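Local coordinates for FBP protein (Leishmania major, PDB 5OFU), which catalyses the magnesium-dependent hydrolysis of fructose 1,6-bisphosphate to fructose 6-phosphate and phosphate, as a class 1 fructose-1,6-bisphosphatase captured here in its T-state tetramer, at the interface of chains A and B. Numbering follows the deposited sequence. Chains: chain A/B, FBP protein.

Contact 1: the interface of chains A and B. Residues chain A 191-195, 200, 202; chain B 47-49, 51, 54.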
# COMPACT_ATOMS: atom_id res chain seq x y z
N THR A 191 -1.21 8.04 -14.43
CA THR A 191 -1.42 8.18 -12.98
C THR A 191 -1.09 6.86 -12.30
O THR A 191 -1.56 5.81 -12.71
CB THR A 191 -2.88 8.58 -12.64
OG1 THR A 191 -3.28 9.69 -13.46
CG2 THR A 191 -3.01 8.98 -11.16
N LEU A 192 -0.28 6.92 -11.25
CA LEU A 192 0.09 5.73 -10.48
C LEU A 192 -1.13 5.20 -9.74
O LEU A 192 -1.78 5.93 -9.00
CB LEU A 192 1.21 6.05 -9.49
CG LEU A 192 1.80 4.89 -8.68
CD1 LEU A 192 2.25 3.74 -9.58
CD2 LEU A 192 2.98 5.38 -7.84
N ASP A 193 -1.44 3.93 -9.97
CA ASP A 193 -2.44 3.21 -9.23
C ASP A 193 -1.69 2.52 -8.08
O ASP A 193 -0.96 1.56 -8.33
CB ASP A 193 -3.12 2.21 -10.14
CG ASP A 193 -4.22 1.43 -9.46
OD1 ASP A 193 -4.25 1.34 -8.21
OD2 ASP A 193 -5.07 0.87 -10.20
N PRO A 194 -1.84 3.01 -6.83
CA PRO A 194 -1.04 2.44 -5.74
C PRO A 194 -1.45 1.05 -5.26
O PRO A 194 -0.66 0.40 -4.59
CB PRO A 194 -1.21 3.44 -4.60
CG PRO A 194 -1.93 4.61 -5.18
CD PRO A 194 -2.72 4.07 -6.31
N ASN A 195 -2.65 0.59 -5.61
CA ASN A 195 -3.07 -0.79 -5.28
C ASN A 195 -2.15 -1.82 -5.95
O ASN A 195 -1.66 -2.72 -5.29
CB ASN A 195 -4.51 -1.08 -5.70
CG ASN A 195 -5.54 -0.20 -5.00
OD1 ASN A 195 -6.71 -0.20 -5.38
ND2 ASN A 195 -5.12 0.55 -3.98
N ILE A 200 -1.09 4.07 -15.05
CA ILE A 200 -2.23 3.82 -15.94
C ILE A 200 -2.43 5.06 -16.79
O ILE A 200 -2.35 6.17 -16.28
CB ILE A 200 -3.53 3.49 -15.14
CG1 ILE A 200 -3.59 2.00 -14.77
CG2 ILE A 200 -4.79 3.76 -15.95
CD1 ILE A 200 -2.41 1.49 -13.98
N THR A 202 -4.09 7.89 -18.17
CA THR A 202 -5.26 8.71 -17.81
C THR A 202 -5.42 9.98 -18.63
O THR A 202 -6.51 10.52 -18.68
CB THR A 202 -5.16 9.14 -16.35
OG1 THR A 202 -3.90 9.80 -16.15
CG2 THR A 202 -5.27 7.94 -15.43
N ARG B 47 -5.50 9.84 -3.77
CA ARG B 47 -4.26 9.32 -4.34
C ARG B 47 -4.50 8.53 -5.64
O ARG B 47 -3.68 8.56 -6.55
CB ARG B 47 -3.50 8.49 -3.32
CG ARG B 47 -2.09 8.17 -3.78
CD ARG B 47 -1.07 8.12 -2.66
NE ARG B 47 -1.14 9.28 -1.75
CZ ARG B 47 -0.43 10.42 -1.87
NH1 ARG B 47 0.45 10.59 -2.86
NH2 ARG B 47 -0.61 11.39 -0.96
N ARG B 48 -5.65 7.88 -5.73
CA ARG B 48 -6.08 7.25 -6.97
C ARG B 48 -6.60 8.22 -8.02
O ARG B 48 -6.99 7.78 -9.09
CB ARG B 48 -7.22 6.28 -6.70
CG ARG B 48 -6.88 5.09 -5.84
CD ARG B 48 -8.08 4.15 -5.86
NE ARG B 48 -8.29 3.70 -7.24
CZ ARG B 48 -7.55 2.80 -7.86
NH1 ARG B 48 -6.55 2.18 -7.22
NH2 ARG B 48 -7.81 2.49 -9.13
N ALA B 49 -6.68 9.52 -7.72
CA ALA B 49 -7.30 10.50 -8.62
C ALA B 49 -8.68 10.05 -9.09
O ALA B 49 -9.10 10.34 -10.21
CB ALA B 49 -6.39 10.78 -9.81
N MET B 51 -9.71 7.13 -10.03
CA MET B 51 -9.75 6.01 -11.00
C MET B 51 -10.54 4.86 -10.41
O MET B 51 -10.41 4.56 -9.21
CB MET B 51 -8.35 5.48 -11.30
CG MET B 51 -7.45 6.41 -12.09
SD MET B 51 -5.84 5.67 -12.44
CE MET B 51 -5.12 5.41 -10.82
N MET B 54 -9.38 -1.78 -11.45
CA MET B 54 -9.22 -2.44 -12.76
C MET B 54 -10.39 -3.40 -13.07
O MET B 54 -10.69 -3.70 -14.22
CB MET B 54 -7.88 -3.17 -12.85
CG MET B 54 -6.64 -2.31 -12.60
SD MET B 54 -6.39 -0.92 -13.74
CE MET B 54 -7.18 0.46 -12.90
O HOH W 1 -1.01 8.20 -7.30

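Contact 2: the interface of chains A and B. Residues chain A 124, 218-220, 248-250; chain B 245-247.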
# COMPACT_ATOMS: atom_id res chain seq x y z
N SER A 124 12.59 23.48 -2.08
CA SER A 124 12.08 24.35 -1.03
C SER A 124 10.67 23.95 -0.53
O SER A 124 10.26 24.42 0.54
CB SER A 124 12.07 25.82 -1.48
OG SER A 124 10.88 26.13 -2.20
N ASN A 218 6.85 34.19 -9.52
CA ASN A 218 7.15 34.68 -8.17
C ASN A 218 7.18 36.22 -8.14
O ASN A 218 8.21 36.82 -8.43
CB ASN A 218 8.48 34.11 -7.64
CG ASN A 218 8.74 34.47 -6.18
OD1 ASN A 218 8.08 35.34 -5.59
ND2 ASN A 218 9.71 33.80 -5.59
N GLU A 219 6.07 36.84 -7.73
CA GLU A 219 5.97 38.31 -7.67
C GLU A 219 6.75 38.95 -6.53
O GLU A 219 6.85 40.16 -6.47
CB GLU A 219 4.50 38.78 -7.62
CG GLU A 219 3.75 38.48 -8.91
CD GLU A 219 2.52 39.33 -9.08
OE1 GLU A 219 2.65 40.58 -9.02
OE2 GLU A 219 1.43 38.77 -9.33
N GLY A 220 7.29 38.14 -5.63
CA GLY A 220 8.28 38.62 -4.67
C GLY A 220 9.49 39.29 -5.32
O GLY A 220 10.15 40.10 -4.69
N TYR A 248 1.14 29.92 -7.81
CA TYR A 248 2.57 29.60 -7.80
C TYR A 248 2.90 28.69 -6.62
O TYR A 248 3.05 29.14 -5.49
CB TYR A 248 3.39 30.87 -7.79
CG TYR A 248 4.87 30.69 -8.07
CD1 TYR A 248 5.33 30.47 -9.37
CD2 TYR A 248 5.81 30.79 -7.05
CE1 TYR A 248 6.69 30.35 -9.64
CE2 TYR A 248 7.17 30.67 -7.31
CZ TYR A 248 7.60 30.45 -8.60
OH TYR A 248 8.94 30.36 -8.84
N ILE A 249 2.96 27.40 -6.92
CA ILE A 249 3.28 26.36 -5.97
C ILE A 249 4.72 26.49 -5.47
O ILE A 249 4.98 26.24 -4.32
CB ILE A 249 3.03 24.95 -6.59
CG1 ILE A 249 1.54 24.75 -6.91
CG2 ILE A 249 3.53 23.83 -5.68
CD1 ILE A 249 1.26 23.59 -7.85
N GLY A 250 5.64 26.88 -6.35
CA GLY A 250 7.07 26.93 -6.02
C GLY A 250 7.88 25.72 -6.49
O GLY A 250 9.08 25.62 -6.21
N SER B 245 9.59 36.33 -0.69
CA SER B 245 9.26 35.33 -1.69
C SER B 245 7.75 35.12 -1.71
O SER B 245 7.11 35.16 -0.65
CB SER B 245 9.98 34.03 -1.35
OG SER B 245 9.91 33.12 -2.43
N ALA B 246 7.17 34.90 -2.88
CA ALA B 246 5.72 34.63 -3.01
C ALA B 246 5.43 33.15 -3.23
O ALA B 246 6.14 32.47 -3.99
CB ALA B 246 5.14 35.45 -4.14
N ARG B 247 4.40 32.65 -2.55
CA ARG B 247 3.90 31.28 -2.72
C ARG B 247 2.40 31.27 -2.60
O ARG B 247 1.85 31.80 -1.65
CB ARG B 247 4.47 30.34 -1.66
CG ARG B 247 5.96 30.06 -1.76
CD ARG B 247 6.26 29.27 -3.01
NE ARG B 247 7.66 28.86 -3.10
CZ ARG B 247 8.65 29.57 -3.65
NH1 ARG B 247 8.46 30.80 -4.15
NH2 ARG B 247 9.87 29.03 -3.69
O HOH W 2 8.64 26.77 -1.08

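Contact 1: the interface of chains A and B
B:Met51 lays its thioether over strands 188-193 and 198-203 of chain A, hiding 86 Å² of its surface in a mixed polar and apolar patch of the homotetramer's subunit interface, where the segment after helix 27-47 of chain B packs on those strands. Its sulfur SD lies 3.8 Å from the methyl CG2 of A:Thr202, whose side chain crosses it at about a right angle, while A:Ile200 flanks the same sulfur. A bend at the last torsion (chi3 -63°) turns the terminal methyl CE toward A:Asp193, where it rests 3.8 Å from CA. A:Thr191 and A:Thr202 share a hydroxyl hydrogen bond, OG1 to OG1, at 2.8 Å, which ties the two strands together beside the thioether.

B:Arg48, with 64 Å² buried, forms a salt bridge with A:Asp193. It runs alongside, pointing the same way, yet the guanidinium and carboxylate planes stand 77° apart, so the pairing is not coplanar. NH1 reaches the carboxylate oxygen OD1 at 2.6 Å from above the carboxylate plane, the backbone N of A:Asn195 reaches that oxygen from the opposite face, and NH2 adds a weak bond to OD2 at 3.4 Å. Within chain B, NE of B:Arg48 donates to the carbonyl O of B:Met51 at 3.0 Å, which helps to orient the head group. Water 1 joins the carbonyl O of A:Leu192 to the carbonyl O of B:Arg47, 2.8 Å from the latter.

Contact 2: the interface of chains A and B
The side-chain oxygen OD1 of A:Asn218 accepts two backbone N-H groups, one from each subunit. The amide N of B:Ala246 lies 2.9 Å from OD1 and approaches from above the carbonyl plane, 36° out of it. From the opposite face comes the amide N of A:Gly220, in the 3-10 helix 219-224, so the oxygen is held between its own chain and the partner. CG of A:Asn218 stands anti to the backbone N (chi1 -173°), which carries the amide out to the short strand 245-246 of chain B. Its other branch, ND2, donates to the hydroxyl OG of B:Ser245 at 3.2 Å. Two N-H donors at OD1 make a flipped amide unlikely, and the ND2 bond is consistent with this.

B:Arg247 buries 50 Å² and enters between several chain A groups. Its NH1 donates to the carbonyl O of B:Ala246 at 2.9 Å, in the guanidinium plane, a bond within chain B that steadies the head group. The same nitrogen lies in plane at the edge of the A:Tyr248 ring, 3.4 Å from CE2; ring and guanidinium planes are 74° apart, which makes this an edge contact and not a stack. One guanidinium face is covered toward its rim by CA of A:Gly250, 3.6 Å from NE. At the far end, NH2 makes a weak bond to the hydroxyl OG of A:Ser124, and water 2 bridges that hydroxyl, at 2.6 Å from OG, to NE.

A:Asn218, A:Tyr248 and B:Arg247 are fructose 6-phosphate-binding residues of this enzyme. As in the class 1 family, the arginine is lent by the neighbouring subunit to the 6-phosphate site, so the contact completes the active site across the subunit boundary.

About 29 Å separates the C-alpha centres of contact 1 and contact 2, and they have no residue in common. Both belong to the same two-fold symmetric A-B interface, so each recurs with the chains exchanged. Contact 1 joins strands 188-193 and 198-203 of one chain to the end of helix 27-47 and the segment following it in the other; residues near the start of that helix bind AMP. Contact 2 lies at the substrate site, around strand 245-246. The interface thus touches both an element of the nucleotide site and the catalytic region, a plausible structural route for coupling them, although this one state cannot show movement.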